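Local coordinates for chemosensory protein (Mamestra brassicae, PDB 1N8V) that binds bromo-dodecanol among its helices and probably carries small hydrophobic molecules in moth chemosensation, at residues A[30-35]-A[86-91]. Residues are numbered along the deposited sequence; the frame is centred on the assembly and turned at random.
Sequences VMERGK and AKYDPT. With BDD (bromo-dodecanol), chain E.
K87 reaches from the last turn of helix 78-88 to M31 and E32, in the loop after helix 20-30. Its chain is extended as far as CE, and CD packs 3.9 Å from CE of M31, the two side chains running antiparallel to one another where they pass. A bend at chi4 (70°) then turns NZ to E32, whose OE2 it meets at 3.1 Å in a salt bridge, from above the carboxylate plane; a water held by NZ also donates to M31 O. An alanine here would probably leave the E32 carboxylate without its charge partner and open a gap beside SD and CE of M31, where CD had packed. Next in sequence, Y88 gives its hydroxyl proton to V30 O, OH to O 2.6 Å, on a carbonyl lone pair, while its CE2 lies 3.4 Å from CG1 of V30. A second water donates to both Y88 OH and E32 OE2, coupling tyrosine and salt bridge. D89, just past the helix end, turns to the ligand: OD2 accepts the bromo-dodecanol hydroxyl, O1, at 2.8 Å and also the backbone N-H of W94. The E32 turn, a Schellman motif ending helix 20-30, is thus tied to the C-terminal end of helix 78-88. V30, which touches another bromo-dodecanol, and Y88 both pack on L47 of helix 38-53, joining three helices beside the ligand pocket.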
# COMPACT_ATOMS: atom_id res chain seq x y z
N VAL A 30 -5.94 1.72 -6.72
CA VAL A 30 -5.31 2.80 -5.97
C VAL A 30 -4.68 3.83 -6.90
O VAL A 30 -4.61 5.01 -6.56
CB VAL A 30 -4.29 2.21 -4.95
CG1 VAL A 30 -3.46 3.26 -4.30
CG2 VAL A 30 -5.02 1.42 -3.89
N MET A 31 -4.26 3.40 -8.09
CA MET A 31 -3.71 4.34 -9.08
C MET A 31 -4.83 5.06 -9.87
O MET A 31 -4.54 5.85 -10.76
CB MET A 31 -2.79 3.62 -10.07
CG MET A 31 -1.47 3.22 -9.48
SD MET A 31 -0.44 4.54 -8.81
CE MET A 31 -0.18 5.51 -10.33
N GLU A 32 -6.09 4.81 -9.52
CA GLU A 32 -7.24 5.48 -10.14
C GLU A 32 -7.36 5.24 -11.66
O GLU A 32 -7.68 6.15 -12.44
CB GLU A 32 -7.25 6.97 -9.78
CG GLU A 32 -7.24 7.24 -8.26
CD GLU A 32 -7.55 8.69 -7.87
OE1 GLU A 32 -8.68 9.16 -8.18
OE2 GLU A 32 -6.70 9.36 -7.23
N ARG A 33 -7.10 3.99 -12.05
CA ARG A 33 -7.22 3.58 -13.46
C ARG A 33 -7.95 2.24 -13.64
O ARG A 33 -8.03 1.73 -14.76
CB ARG A 33 -5.85 3.53 -14.12
CG ARG A 33 -4.88 2.55 -13.52
CD ARG A 33 -3.59 2.39 -14.34
NE ARG A 33 -2.66 1.47 -13.71
CZ ARG A 33 -1.42 1.75 -13.31
NH1 ARG A 33 -0.69 0.79 -12.77
NH2 ARG A 33 -0.90 2.96 -13.43
N GLY A 34 -8.49 1.67 -12.56
CA GLY A 34 -9.22 0.41 -12.61
C GLY A 34 -10.29 0.36 -11.54
O GLY A 34 -10.28 1.16 -10.58
N LYS A 35 -11.21 -0.59 -11.69
CA LYS A 35 -12.30 -0.75 -10.75
C LYS A 35 -11.78 -1.20 -9.38
O LYS A 35 -10.79 -1.92 -9.29
CB LYS A 35 -13.29 -1.78 -11.31
CG LYS A 35 -13.85 -1.47 -12.70
CD LYS A 35 -14.98 -0.47 -12.67
CE LYS A 35 -15.79 -0.61 -13.96
NZ LYS A 35 -17.06 0.17 -13.96
N ALA A 86 5.43 8.00 -6.30
CA ALA A 86 5.35 9.26 -7.02
C ALA A 86 3.96 9.91 -6.93
O ALA A 86 3.86 11.13 -6.83
CB ALA A 86 5.77 9.10 -8.49
N LYS A 87 2.90 9.10 -6.99
CA LYS A 87 1.56 9.65 -6.94
C LYS A 87 1.16 10.09 -5.54
O LYS A 87 0.64 11.20 -5.33
CB LYS A 87 0.54 8.62 -7.48
CG LYS A 87 -0.93 9.07 -7.32
CD LYS A 87 -1.88 8.12 -8.02
CE LYS A 87 -3.33 8.40 -7.65
NZ LYS A 87 -3.83 9.67 -8.22
N TYR A 88 1.37 9.21 -4.56
CA TYR A 88 0.91 9.47 -3.19
C TYR A 88 1.92 10.19 -2.28
O TYR A 88 1.54 10.74 -1.26
CB TYR A 88 0.45 8.15 -2.54
CG TYR A 88 -0.91 7.71 -3.06
CD1 TYR A 88 -2.07 8.18 -2.47
CD2 TYR A 88 -1.04 6.84 -4.13
CE1 TYR A 88 -3.31 7.81 -2.93
CE2 TYR A 88 -2.27 6.46 -4.60
CZ TYR A 88 -3.41 6.94 -3.99
OH TYR A 88 -4.67 6.56 -4.44
N ASP A 89 3.20 10.16 -2.63
CA ASP A 89 4.23 10.81 -1.81
C ASP A 89 5.16 11.62 -2.72
O ASP A 89 6.35 11.38 -2.75
CB ASP A 89 5.00 9.73 -1.04
CG ASP A 89 5.89 10.25 0.06
OD1 ASP A 89 5.84 11.47 0.41
OD2 ASP A 89 6.70 9.46 0.61
N PRO A 90 4.60 12.60 -3.44
CA PRO A 90 5.38 13.35 -4.45
C PRO A 90 6.54 14.13 -3.87
O PRO A 90 7.48 14.41 -4.63
CB PRO A 90 4.32 14.29 -5.07
CG PRO A 90 3.32 14.43 -4.02
CD PRO A 90 3.20 13.04 -3.43
N THR A 91 6.52 14.50 -2.60
CA THR A 91 7.67 15.21 -2.03
C THR A 91 8.66 14.24 -1.39
O THR A 91 9.67 14.67 -0.80
CB THR A 91 7.25 16.28 -1.00
OG1 THR A 91 6.69 15.67 0.15
CG2 THR A 91 6.19 17.23 -1.57
O1 BDD E . 6.62 6.81 -0.17
C1 BDD E . 5.58 6.07 0.47
C2 BDD E . 4.65 5.44 -0.57
C3 BDD E . 3.70 4.45 0.11
C4 BDD E . 2.81 3.69 -0.87
C5 BDD E . 2.58 2.25 -0.38
C6 BDD E . 1.12 1.86 -0.31
C7 BDD E . 0.93 0.42 0.18
C8 BDD E . -0.05 0.33 1.33
C9 BDD E . -0.49 -1.10 1.60
C10 BDD E . -1.48 -1.18 2.76
C11 BDD E . -1.49 -2.51 3.53
C12 BDD E . -2.01 -2.41 5.00
BR BDD E . -2.82 -3.78 5.30
O HOH W 1 -3.81 8.67 -11.03
O HOH W 2 -6.10 8.95 -4.59